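Local structure of CEL61B (Hypocrea jecorina, 2VTC) at residues Gly21-Phe26 with Tyr195-Asn200; Phe99-Gly104 with Phe176-Leu181; Pro103-His108 with Asp153-Gly158. The protein uses a copper ion in its active site to cleave the glycosidic bonds of cellulose by oxidation, as a secreted fungal lytic polysaccharide monooxygenase. All blocks are in the same frame, centred on the assembly; numbering follows the deposited sequence.

Contact 1: residues Gly21-Phe26 with Tyr195-Asn200; sequences GQVQNF and YPQCVN. With NI (nickel (II) ion), chain E; NAG (2-acetamido-2-deoxy-beta-D-glucopyranose), chain C.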
loop_
_atom_site.group_PDB
_atom_site.type_symbol
_atom_site.label_atom_id
_atom_site.label_comp_id
_atom_site.label_asym_id
_atom_site.label_seq_id
_atom_site.Cartn_x
_atom_site.Cartn_y
_atom_site.Cartn_z
ATOM N N GLY A 21 -0.002 1.485 12.235
ATOM C CA GLY A 21 -0.546 0.159 11.998
ATOM C C GLY A 21 0.184 -0.462 10.809
ATOM O O GLY A 21 0.910 0.238 10.114
ATOM N N GLN A 22 -0.024 -1.750 10.579
ATOM C CA GLN A 22 0.601 -2.445 9.436
ATOM C C GLN A 22 -0.356 -3.495 8.883
ATOM O O GLN A 22 -1.293 -3.907 9.568
ATOM C CB GLN A 22 1.926 -3.096 9.882
ATOM C CG GLN A 22 1.735 -4.287 10.822
ATOM C CD GLN A 22 3.031 -4.886 11.361
ATOM O OE1 GLN A 22 4.141 -4.622 10.860
ATOM N NE2 GLN A 22 2.894 -5.691 12.397
ATOM N N VAL A 23 -0.134 -3.943 7.643
ATOM C CA VAL A 23 -0.895 -5.057 7.111
ATOM C C VAL A 23 -0.282 -6.326 7.697
ATOM O O VAL A 23 0.881 -6.629 7.433
ATOM C CB VAL A 23 -0.872 -5.086 5.547
ATOM C CG1 VAL A 23 -1.436 -6.390 5.018
ATOM C CG2 VAL A 23 -1.657 -3.914 4.999
ATOM N N GLN A 24 -1.043 -7.042 8.523
ATOM C CA GLN A 24 -0.494 -8.220 9.213
ATOM C C GLN A 24 -0.793 -9.527 8.509
ATOM O O GLN A 24 -0.100 -10.546 8.717
ATOM C CB GLN A 24 -0.987 -8.269 10.667
ATOM C CG GLN A 24 -0.452 -7.164 11.518
ATOM C CD GLN A 24 -0.392 -7.522 13.006
ATOM O OE1 GLN A 24 0.524 -7.101 13.715
ATOM N NE2 GLN A 24 -1.367 -8.284 13.475
ATOM N N ASN A 25 -1.844 -9.499 7.697
ATOM C CA ASN A 25 -2.282 -10.618 6.905
ATOM C C ASN A 25 -3.297 -10.119 5.892
ATOM O O ASN A 25 -3.659 -8.927 5.887
ATOM C CB ASN A 25 -2.826 -11.777 7.771
ATOM C CG ASN A 25 -3.905 -11.339 8.779
ATOM O OD1 ASN A 25 -5.012 -10.961 8.385
ATOM N ND2 ASN A 25 -3.584 -11.454 10.083
ATOM N N PHE A 26 -3.696 -11.000 4.995
ATOM C CA PHE A 26 -4.610 -10.640 3.927
ATOM C C PHE A 26 -5.239 -11.907 3.379
ATOM O O PHE A 26 -4.681 -13.015 3.549
ATOM C CB PHE A 26 -3.887 -9.811 2.827
ATOM C CG PHE A 26 -2.706 -10.524 2.181
ATOM C CD1 PHE A 26 -2.852 -11.134 0.937
ATOM C CD2 PHE A 26 -1.453 -10.558 2.815
ATOM C CE1 PHE A 26 -1.757 -11.802 0.329
ATOM C CE2 PHE A 26 -0.354 -11.219 2.216
ATOM C CZ PHE A 26 -0.516 -11.831 0.970
ATOM N N TYR A 195 1.483 5.545 4.714
ATOM C CA TYR A 195 1.665 4.195 5.266
ATOM C C TYR A 195 1.628 3.147 4.138
ATOM O O TYR A 195 0.640 2.443 4.006
ATOM C CB TYR A 195 0.586 3.843 6.321
ATOM C CG TYR A 195 0.540 4.769 7.534
ATOM C CD1 TYR A 195 1.121 4.385 8.750
ATOM C CD2 TYR A 195 -0.078 6.035 7.458
ATOM C CE1 TYR A 195 1.104 5.252 9.876
ATOM C CE2 TYR A 195 -0.110 6.908 8.580
ATOM C CZ TYR A 195 0.476 6.499 9.776
ATOM O OH TYR A 195 0.433 7.359 10.872
ATOM N N PRO A 196 2.722 3.043 3.340
ATOM C CA PRO A 196 2.745 2.026 2.272
ATOM C C PRO A 196 3.112 0.633 2.795
ATOM O O PRO A 196 3.957 0.497 3.690
ATOM C CB PRO A 196 3.827 2.536 1.316
ATOM C CG PRO A 196 4.799 3.263 2.187
ATOM C CD PRO A 196 3.919 3.901 3.300
ATOM N N GLN A 197 2.455 -0.374 2.243
ATOM C CA GLN A 197 2.718 -1.756 2.606
ATOM C C GLN A 197 2.752 -2.605 1.339
ATOM O O GLN A 197 1.794 -2.587 0.552
ATOM C CB GLN A 197 1.607 -2.267 3.528
ATOM C CG GLN A 197 1.637 -1.543 4.896
ATOM C CD GLN A 197 2.733 -2.072 5.799
ATOM O OE1 GLN A 197 3.843 -1.529 5.857
ATOM N NE2 GLN A 197 2.429 -3.130 6.506
ATOM N N CYS A 198 3.854 -3.341 1.155
ATOM C CA CYS A 198 3.995 -4.185 -0.034
ATOM C C CYS A 198 3.828 -5.678 0.250
ATOM O O CYS A 198 4.282 -6.192 1.288
ATOM C CB CYS A 198 5.360 -3.910 -0.675
ATOM S SG CYS A 198 5.535 -2.285 -1.359
ATOM N N VAL A 199 3.187 -6.370 -0.694
ATOM C CA VAL A 199 3.003 -7.840 -0.632
ATOM C C VAL A 199 3.318 -8.471 -2.008
ATOM O O VAL A 199 2.941 -7.923 -3.038
ATOM C CB VAL A 199 1.585 -8.259 -0.158
ATOM C CG1 VAL A 199 1.271 -7.666 1.232
ATOM C CG2 VAL A 199 0.521 -7.827 -1.168
ATOM N N ASN A 200 4.034 -9.602 -2.013
ATOM C CA ASN A 200 4.295 -10.340 -3.257
ATOM C C ASN A 200 3.064 -11.160 -3.577
ATOM O O ASN A 200 2.667 -12.012 -2.781
ATOM C CB ASN A 200 5.485 -11.303 -3.070
ATOM C CG ASN A 200 6.804 -10.596 -2.818
ATOM O OD1 ASN A 200 7.025 -9.458 -3.230
ATOM N ND2 ASN A 200 7.715 -11.307 -2.127
HETATM NI NI NI E . -0.521 6.746 13.107
HETATM C C1 NAG C . -4.547 -11.026 11.083
HETATM C C2 NAG C . -4.445 -11.939 12.312
HETATM C C3 NAG C . -5.363 -11.475 13.465
HETATM C C4 NAG C . -5.265 -9.962 13.734
HETATM C C5 NAG C . -5.205 -9.178 12.408
HETATM C C6 NAG C . -4.968 -7.681 12.574
HETATM C C7 NAG C . -3.887 -14.321 12.312
HETATM C C8 NAG C . -4.376 -15.712 12.040
HETATM N N2 NAG C . -4.728 -13.330 11.993
HETATM O O3 NAG C . -5.051 -12.206 14.643
HETATM O O4 NAG C . -6.383 -9.503 14.484
HETATM O O5 NAG C . -4.216 -9.717 11.529
HETATM O O6 NAG C . -3.929 -7.398 13.482
HETATM O O7 NAG C . -2.770 -14.133 12.802
HETATM O O HOH W 1 -0.942 6.830 15.212
HETATM O O HOH W 2 0.104 7.775 12.971
#
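Val23 and Gln197 make the tight part of this contact, with their side chains sliding past each other in opposite directions. Val23 CG2 lies 3.9 Å from Gln197 CB and also touches Gln197 CG. The Gln197 chain is bent at its second torsion (chi2 -78°), which brings CD to 3.9 Å from Val23 N. Further along the two strands, Phe26 and Val199 pass each other in the same manner. Here Phe26 CE2 meets Val199 CG1 at 4.0 Å, and the methyl approaches the ring obliquely.

The strand axes come within 7.5 Å, and their N-to-C directions differ by 29°. Strand 22-28 and strand 193-204 belong to two different sheets, packed face to face as in the immunoglobulin-like beta-sandwich of AA9 enzymes. Trp101 and Phe99 of strand 96-102 help to fill the space beside Gln197 and Val199. Cys198 points away from strand 22-26 and forms a disulfide with Cys78.

The contact is looser toward Gly21. Its O is 4.4 Å from Tyr195 CD1, and the Tyr195 hydroxyl reaches on to the nickel ion, with OH 2.5 Å from the metal. Gln24 and Asn25 lie on the outer side of strand 22-26. Gln24 NE2 lies 2.7 Å from O6 of the N-acetylglucosamine, which is joined covalently to Asn25 ND2. Gln22 NE2 donates to a lone pair of Gln24 OE1, in the plane of that carbonyl, at 3.1 Å. An alanine here in place of Gln24 would probably leave the Gln22 amide without this acceptor and free to turn, and O6 of the sugar without its amide neighbour.

Contact 2: residues Phe99-Gly104 with Phe176-Leu181; sequences FQWGPG and FRHELL. With NAG (2-acetamido-2-deoxy-beta-D-glucopyranose), chain C; NAG (2-acetamido-2-deoxy-beta-D-glucopyranose), chain B.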
loop_
_atom_site.group_PDB
_atom_site.type_symbol
_atom_site.label_atom_id
_atom_site.label_comp_id
_atom_site.label_asym_id
_atom_site.label_seq_id
_atom_site.Cartn_x
_atom_site.Cartn_y
_atom_site.Cartn_z
ATOM N N PHE A 99 -6.959 -6.575 2.492
ATOM C CA PHE A 99 -5.837 -6.253 3.361
ATOM C C PHE A 99 -6.380 -6.059 4.771
ATOM O O PHE A 99 -7.333 -5.301 4.970
ATOM C CB PHE A 99 -5.112 -4.981 2.891
ATOM C CG PHE A 99 -4.455 -5.108 1.542
ATOM C CD1 PHE A 99 -3.166 -5.632 1.443
ATOM C CD2 PHE A 99 -5.101 -4.678 0.383
ATOM C CE1 PHE A 99 -2.524 -5.741 0.194
ATOM C CE2 PHE A 99 -4.481 -4.787 -0.881
ATOM C CZ PHE A 99 -3.180 -5.322 -0.958
ATOM N N GLN A 100 -5.775 -6.751 5.729
ATOM C CA GLN A 100 -6.163 -6.639 7.135
ATOM C C GLN A 100 -5.115 -5.856 7.905
ATOM O O GLN A 100 -3.979 -6.304 8.101
ATOM C CB GLN A 100 -6.388 -8.029 7.748
ATOM C CG GLN A 100 -6.556 -8.018 9.270
ATOM C CD GLN A 100 -7.905 -7.456 9.719
ATOM O OE1 GLN A 100 -7.991 -6.334 10.247
ATOM N NE2 GLN A 100 -8.950 -8.227 9.509
ATOM N N TRP A 101 -5.499 -4.660 8.344
ATOM C CA TRP A 101 -4.615 -3.815 9.125
ATOM C C TRP A 101 -4.730 -4.131 10.623
ATOM O O TRP A 101 -5.771 -4.620 11.094
ATOM C CB TRP A 101 -4.933 -2.334 8.879
ATOM C CG TRP A 101 -4.565 -1.859 7.493
ATOM C CD1 TRP A 101 -5.284 -2.042 6.357
ATOM C CD2 TRP A 101 -3.388 -1.128 7.122
ATOM N NE1 TRP A 101 -4.628 -1.473 5.285
ATOM C CE2 TRP A 101 -3.468 -0.893 5.729
ATOM C CE3 TRP A 101 -2.280 -0.636 7.833
ATOM C CZ2 TRP A 101 -2.468 -0.198 5.016
ATOM C CZ3 TRP A 101 -1.274 0.064 7.131
ATOM C CH2 TRP A 101 -1.387 0.269 5.722
ATOM N N GLY A 102 -3.660 -3.863 11.357
ATOM C CA GLY A 102 -3.642 -4.187 12.784
ATOM C C GLY A 102 -2.305 -3.886 13.418
ATOM O O GLY A 102 -1.441 -3.260 12.781
ATOM N N PRO A 103 -2.099 -4.351 14.669
ATOM C CA PRO A 103 -3.005 -5.200 15.480
ATOM C C PRO A 103 -4.188 -4.456 16.135
ATOM O O PRO A 103 -5.192 -5.090 16.499
ATOM C CB PRO A 103 -2.081 -5.762 16.568
ATOM C CG PRO A 103 -0.993 -4.718 16.729
ATOM C CD PRO A 103 -0.848 -4.019 15.379
ATOM N N GLY A 104 -4.062 -3.145 16.292
ATOM C CA GLY A 104 -5.136 -2.344 16.892
ATOM C C GLY A 104 -6.031 -1.684 15.855
ATOM O O GLY A 104 -5.734 -1.693 14.663
ATOM N N PHE A 176 2.157 -5.798 -4.899
ATOM C CA PHE A 176 1.035 -4.873 -4.652
ATOM C C PHE A 176 1.410 -3.928 -3.512
ATOM O O PHE A 176 1.879 -4.382 -2.465
ATOM C CB PHE A 176 -0.233 -5.652 -4.316
ATOM C CG PHE A 176 -0.823 -6.334 -5.493
ATOM C CD1 PHE A 176 -1.883 -5.771 -6.191
ATOM C CD2 PHE A 176 -0.257 -7.515 -5.962
ATOM C CE1 PHE A 176 -2.425 -6.403 -7.311
ATOM C CE2 PHE A 176 -0.766 -8.150 -7.105
ATOM C CZ PHE A 176 -1.862 -7.599 -7.782
ATOM N N ARG A 177 1.251 -2.622 -3.741
ATOM C CA ARG A 177 1.632 -1.596 -2.774
ATOM C C ARG A 177 0.357 -0.888 -2.333
ATOM O O ARG A 177 -0.208 -0.112 -3.101
ATOM C CB ARG A 177 2.637 -0.622 -3.407
ATOM C CG ARG A 177 3.119 0.555 -2.563
ATOM C CD ARG A 177 3.956 1.478 -3.440
ATOM N NE ARG A 177 4.464 2.592 -2.638
ATOM C CZ ARG A 177 3.728 3.669 -2.324
ATOM N NH1 ARG A 177 2.460 3.798 -2.783
ATOM N NH2 ARG A 177 4.273 4.615 -1.546
ATOM N N HIS A 178 -0.075 -1.215 -1.107
ATOM C CA HIS A 178 -1.340 -0.746 -0.528
ATOM C C HIS A 178 -1.016 0.381 0.465
ATOM O O HIS A 178 -0.155 0.188 1.345
ATOM C CB HIS A 178 -2.014 -1.930 0.174
ATOM C CG HIS A 178 -3.293 -1.579 0.881
ATOM N ND1 HIS A 178 -4.382 -1.025 0.236
ATOM C CD2 HIS A 178 -3.660 -1.736 2.176
ATOM C CE1 HIS A 178 -5.358 -0.835 1.115
ATOM N NE2 HIS A 178 -4.944 -1.255 2.296
ATOM N N GLU A 179 -1.673 1.550 0.339
ATOM C CA GLU A 179 -1.192 2.725 1.068
ATOM C C GLU A 179 -2.294 3.608 1.640
ATOM O O GLU A 179 -3.203 3.992 0.925
ATOM C CB GLU A 179 -0.312 3.561 0.153
ATOM C CG GLU A 179 0.342 4.790 0.811
ATOM C CD GLU A 179 1.213 5.526 -0.179
ATOM O OE1 GLU A 179 0.839 5.592 -1.391
ATOM O OE2 GLU A 179 2.298 6.049 0.227
ATOM N N LEU A 180 -2.164 3.951 2.919
ATOM C CA LEU A 180 -3.074 4.900 3.566
ATOM C C LEU A 180 -2.348 6.219 3.671
ATOM O O LEU A 180 -1.192 6.277 4.118
ATOM C CB LEU A 180 -3.473 4.417 4.972
ATOM C CG LEU A 180 -3.913 2.960 5.112
ATOM C CD1 LEU A 180 -4.270 2.602 6.561
ATOM C CD2 LEU A 180 -5.040 2.600 4.215
ATOM N N LEU A 181 -3.010 7.299 3.256
ATOM C CA LEU A 181 -2.400 8.622 3.391
ATOM C C LEU A 181 -3.192 9.376 4.463
ATOM O O LEU A 181 -4.202 10.022 4.143
ATOM C CB LEU A 181 -2.431 9.401 2.084
ATOM C CG LEU A 181 -1.515 8.850 0.961
ATOM C CD1 LEU A 181 -2.252 7.733 0.234
ATOM C CD2 LEU A 181 -1.157 9.962 0.013
HETATM C C1 NAG C . -4.547 -11.026 11.083
HETATM C C2 NAG C . -4.445 -11.939 12.312
HETATM C C3 NAG C . -5.363 -11.475 13.465
HETATM C C4 NAG C . -5.265 -9.962 13.734
HETATM C C5 NAG C . -5.205 -9.178 12.408
HETATM C C6 NAG C . -4.968 -7.681 12.574
HETATM C C7 NAG C . -3.887 -14.321 12.312
HETATM C C8 NAG C . -4.376 -15.712 12.040
HETATM N N2 NAG C . -4.728 -13.330 11.993
HETATM O O3 NAG C . -5.051 -12.206 14.643
HETATM O O4 NAG C . -6.383 -9.503 14.484
HETATM O O5 NAG C . -4.216 -9.717 11.529
HETATM O O6 NAG C . -3.929 -7.398 13.482
HETATM O O7 NAG C . -2.770 -14.133 12.802
HETATM C C1 NAG B . -5.992 -9.078 15.803
HETATM C C2 NAG B . -7.046 -8.104 16.343
HETATM C C3 NAG B . -6.865 -7.808 17.840
HETATM C C4 NAG B . -6.561 -9.066 18.657
HETATM C C5 NAG B . -5.430 -9.861 17.995
HETATM C C6 NAG B . -5.098 -11.138 18.768
HETATM C C7 NAG B . -7.932 -6.563 14.637
HETATM C C8 NAG B . -7.880 -5.176 14.079
HETATM N N2 NAG B . -7.049 -6.849 15.598
HETATM O O3 NAG B . -8.055 -7.223 18.323
HETATM O O4 NAG B . -6.226 -8.726 19.989
HETATM O O5 NAG B . -5.828 -10.194 16.670
HETATM O O6 NAG B . -6.226 -11.990 18.778
HETATM O O7 NAG B . -8.744 -7.362 14.176
#
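Trp101 and His178 meet through a hydrogen bond between their rings. Trp101 NE1 donates to His178 NE2 at 3.0 Å, with an N-H...N angle of 160°. The bond lies close to both ring planes, so each ring meets the other at its edge. Phe99 covers one face of the imidazole in an offset stack. The centroids are 4.1 Å apart and the planes differ by only 5°. His178 CB also rests over the Phe99 ring, 3.8 Å from its centroid. His178 CG, anti to its backbone N (chi1 177°), lies 3.6 Å from Phe99 CD2. Leu180 approaches Trp101 tip to tip. Its CD1 lies 3.6 Å from the centroid of the six-membered ring, over the face, in a CH-pi contact. Phe99, Trp101 and His178 thus form a buried aromatic cluster.

In the next shell, Thr115 OG1 is hydrogen-bonded to His178 ND1, so both imidazole nitrogens are held and the ring is unlikely to turn. Separately, on the other side of strand 176-181, Arg177 forms an end-on salt bridge with Glu179 through NH1 and NH2, one to each carboxylate oxygen. The shorter bond, NH1 to OE1, is 2.8 Å. At the outer end of segment 99-104, N2 of the second N-acetylglucosamine donates to Pro103 O at 2.7 Å.

Strand 96-102 runs between strands 22-28 and 160-164 in the antiparallel sheet. Strand 172-182 lies between strands 113-119 and 193-204 in the mixed sheet. The cluster lies between the two sheets of the sandwich.

Contact 3: residues Pro103-His108 with Asp153-Gly158; sequences PGVWPH and DLINQG. With NI (nickel (II) ion), chain E; NAG (2-acetamido-2-deoxy-beta-D-glucopyranose), chain B; NAG (2-acetamido-2-deoxy-beta-D-glucopyranose), chain C.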
loop_
_atom_site.group_PDB
_atom_site.type_symbol
_atom_site.label_atom_id
_atom_site.label_comp_id
_atom_site.label_asym_id
_atom_site.label_seq_id
_atom_site.Cartn_x
_atom_site.Cartn_y
_atom_site.Cartn_z
ATOM N N PRO A 103 -2.099 -4.351 14.669
ATOM C CA PRO A 103 -3.005 -5.200 15.480
ATOM C C PRO A 103 -4.188 -4.456 16.135
ATOM O O PRO A 103 -5.192 -5.090 16.499
ATOM C CB PRO A 103 -2.081 -5.762 16.568
ATOM C CG PRO A 103 -0.993 -4.718 16.729
ATOM C CD PRO A 103 -0.848 -4.019 15.379
ATOM N N GLY A 104 -4.062 -3.145 16.292
ATOM C CA GLY A 104 -5.136 -2.344 16.892
ATOM C C GLY A 104 -6.031 -1.684 15.855
ATOM O O GLY A 104 -5.734 -1.693 14.663
ATOM N N VAL A 105 -7.147 -1.121 16.318
ATOM C CA VAL A 105 -8.044 -0.338 15.462
ATOM C C VAL A 105 -7.284 0.817 14.792
ATOM O O VAL A 105 -6.484 1.504 15.434
ATOM C CB VAL A 105 -9.270 0.191 16.274
ATOM C CG1 VAL A 105 -10.238 0.943 15.367
ATOM C CG2 VAL A 105 -9.995 -0.984 16.935
ATOM N N TRP A 106 -7.503 1.008 13.490
ATOM C CA TRP A 106 -6.848 2.111 12.780
ATOM C C TRP A 106 -7.208 3.499 13.384
ATOM O O TRP A 106 -8.394 3.831 13.482
ATOM C CB TRP A 106 -7.133 2.051 11.268
ATOM C CG TRP A 106 -6.439 3.128 10.469
ATOM C CD1 TRP A 106 -7.034 4.182 9.833
ATOM C CD2 TRP A 106 -5.031 3.249 10.209
ATOM N NE1 TRP A 106 -6.099 4.955 9.211
ATOM C CE2 TRP A 106 -4.855 4.411 9.422
ATOM C CE3 TRP A 106 -3.904 2.486 10.560
ATOM C CZ2 TRP A 106 -3.591 4.843 8.973
ATOM C CZ3 TRP A 106 -2.641 2.928 10.121
ATOM C CH2 TRP A 106 -2.498 4.090 9.342
ATOM N N PRO A 107 -6.190 4.272 13.825
ATOM C CA PRO A 107 -6.354 5.582 14.520
ATOM C C PRO A 107 -6.953 6.824 13.816
ATOM O O PRO A 107 -7.029 7.873 14.455
ATOM C CB PRO A 107 -5.014 5.823 15.198
ATOM C CG PRO A 107 -4.051 5.064 14.360
ATOM C CD PRO A 107 -4.770 3.871 13.786
ATOM N N HIS A 108 -7.172 6.844 12.501
ATOM C CA HIS A 108 -6.723 7.921 11.596
ATOM C C HIS A 108 -7.925 8.002 10.640
ATOM O O HIS A 108 -7.976 7.290 9.640
ATOM C CB HIS A 108 -5.428 7.724 10.819
ATOM C CG HIS A 108 -4.200 7.893 11.649
ATOM N ND1 HIS A 108 -4.099 8.824 12.666
ATOM C CD2 HIS A 108 -3.018 7.236 11.617
ATOM C CE1 HIS A 108 -2.910 8.723 13.230
ATOM N NE2 HIS A 108 -2.232 7.774 12.607
ATOM N N ASP A 153 -14.113 4.675 6.625
ATOM C CA ASP A 153 -14.709 3.432 6.146
ATOM C C ASP A 153 -13.869 2.214 6.522
ATOM O O ASP A 153 -14.419 1.187 6.913
ATOM C CB ASP A 153 -15.008 3.486 4.645
ATOM C CG ASP A 153 -16.087 4.512 4.308
ATOM O OD1 ASP A 153 -16.897 4.826 5.209
ATOM O OD2 ASP A 153 -16.113 5.000 3.165
ATOM N N LEU A 154 -12.538 2.349 6.467
ATOM C CA LEU A 154 -11.651 1.254 6.869
ATOM C C LEU A 154 -11.881 0.870 8.338
ATOM O O LEU A 154 -12.030 -0.315 8.668
ATOM C CB LEU A 154 -10.184 1.666 6.644
ATOM C CG LEU A 154 -9.073 0.732 7.125
ATOM C CD1 LEU A 154 -9.014 -0.506 6.265
ATOM C CD2 LEU A 154 -7.742 1.484 7.069
ATOM N N ILE A 155 -11.933 1.883 9.203
ATOM C CA ILE A 155 -12.165 1.681 10.638
ATOM C C ILE A 155 -13.502 0.960 10.845
ATOM O O ILE A 155 -13.573 -0.027 11.595
ATOM C CB ILE A 155 -12.146 3.017 11.410
ATOM C CG1 ILE A 155 -10.753 3.655 11.348
ATOM C CG2 ILE A 155 -12.592 2.815 12.884
ATOM C CD1 ILE A 155 -10.701 5.141 11.696
ATOM N N ASN A 156 -14.541 1.435 10.154
ATOM C CA ASN A 156 -15.886 0.847 10.233
ATOM C C ASN A 156 -16.052 -0.542 9.584
ATOM O O ASN A 156 -17.087 -1.204 9.771
ATOM C CB ASN A 156 -16.934 1.831 9.667
ATOM C CG ASN A 156 -16.979 3.164 10.435
ATOM O OD1 ASN A 156 -16.703 3.227 11.637
ATOM N ND2 ASN A 156 -17.325 4.229 9.733
ATOM N N GLN A 157 -15.047 -0.985 8.819
ATOM C CA GLN A 157 -15.075 -2.320 8.203
ATOM C C GLN A 157 -14.126 -3.296 8.906
ATOM O O GLN A 157 -13.705 -4.307 8.316
ATOM C CB GLN A 157 -14.699 -2.255 6.716
ATOM C CG GLN A 157 -15.649 -1.506 5.800
ATOM C CD GLN A 157 -14.986 -1.073 4.488
ATOM O OE1 GLN A 157 -13.806 -1.400 4.204
ATOM N NE2 GLN A 157 -15.736 -0.340 3.674
ATOM N N GLY A 158 -13.769 -2.991 10.150
ATOM C CA GLY A 158 -12.918 -3.869 10.954
ATOM C C GLY A 158 -11.476 -3.903 10.475
ATOM O O GLY A 158 -10.820 -4.950 10.540
HETATM NI NI NI E . -0.521 6.746 13.107
HETATM C C1 NAG B . -5.992 -9.078 15.803
HETATM C C2 NAG B . -7.046 -8.104 16.343
HETATM C C3 NAG B . -6.865 -7.808 17.840
HETATM C C4 NAG B . -6.561 -9.066 18.657
HETATM C C5 NAG B . -5.430 -9.861 17.995
HETATM C C6 NAG B . -5.098 -11.138 18.768
HETATM C C7 NAG B . -7.932 -6.563 14.637
HETATM C C8 NAG B . -7.880 -5.176 14.079
HETATM N N2 NAG B . -7.049 -6.849 15.598
HETATM O O3 NAG B . -8.055 -7.223 18.323
HETATM O O4 NAG B . -6.226 -8.726 19.989
HETATM O O5 NAG B . -5.828 -10.194 16.670
HETATM O O6 NAG B . -6.226 -11.990 18.778
HETATM O O7 NAG B . -8.744 -7.362 14.176
HETATM C C1 NAG C . -4.547 -11.026 11.083
HETATM C C2 NAG C . -4.445 -11.939 12.312
HETATM C C3 NAG C . -5.363 -11.475 13.465
HETATM C C4 NAG C . -5.265 -9.962 13.734
HETATM C C5 NAG C . -5.205 -9.178 12.408
HETATM C C6 NAG C . -4.968 -7.681 12.574
HETATM C C7 NAG C . -3.887 -14.321 12.312
HETATM C C8 NAG C . -4.376 -15.712 12.040
HETATM N N2 NAG C . -4.728 -13.330 11.993
HETATM O O3 NAG C . -5.051 -12.206 14.643
HETATM O O4 NAG C . -6.383 -9.503 14.484
HETATM O O5 NAG C . -4.216 -9.717 11.529
HETATM O O6 NAG C . -3.929 -7.398 13.482
HETATM O O7 NAG C . -2.770 -14.133 12.802
HETATM O O HOH W 1 -0.942 6.830 15.212
HETATM O O HOH W 2 0.104 7.775 12.971
#
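Trp106 and Ile155 bring their CA atoms to 5.7 Å where the irregular segment 103-108 passes the end of helix 150-156. Ile155 carries most of the contact. Its CG1 and CD1 each lie 3.2 Å from Trp106 O, a tight fit of an aliphatic branch against a carbonyl oxygen. CG1 also packs against Trp106 CB, and CD1 lies near His108 N. The other branch, CG2, touches Val105 CG1 at 3.9 Å. The Val105 and Ile155 side chains cross at about a right angle.

Leu154 takes one face of the indole. Its CD2 is 4.2 Å from the centroid of the five-membered ring of Trp106, in a CH-pi contact 22° off the ring normal. The opposite face is covered from within the same segment by Pro107 CD and His108 CD2. At the polar edge of the indole, NE1 is hydrogen-bonded to Gln151 OE1, one turn back in the helix, which helps to fix the ring's rotation.

The helix closes with a Schellman motif. Gly158 is the C-prime residue, with the positive phi that glycine favours. Its N makes a weak bond to Ile155 O, and Asn159 N bonds to Leu154 O.

Pro107 CG lies over the centre of the His108 ring, 3.6 Å above its plane, while His184 stacks with the same imidazole. His108 NE2 binds the nickel ion at 2.1 Å. His20 binds it through its N-terminal amine and ND1, and Tyr195 OH completes the set of protein ligands. Nickel here takes the place of the catalytic copper, and the two histidines form the histidine brace characteristic of lytic polysaccharide monooxygenases.

Overall arrangement
Contacts 1 and 2 lie in the core of the sandwich and contact 3 at its metal-bearing end. Their centres are about 5 Å apart for contacts 1 and 2. Both join the same two sheets: strands 22-28 and 96-102 are neighbours in one, 172-182 and 193-204 in the other. A probable backbone hydrogen bond, Gln197 N to His178 O, links them. Between centres, contact 3 is about 10 Å from contact 2 and 14 Å from contact 1. Its segment 103-108 follows strand 96-102. Along the chain, contacts 2 and 3 fall between the segments of contact 1. The fold brings His108 of contact 3 and Tyr195 of contact 1, distant in sequence, to one metal.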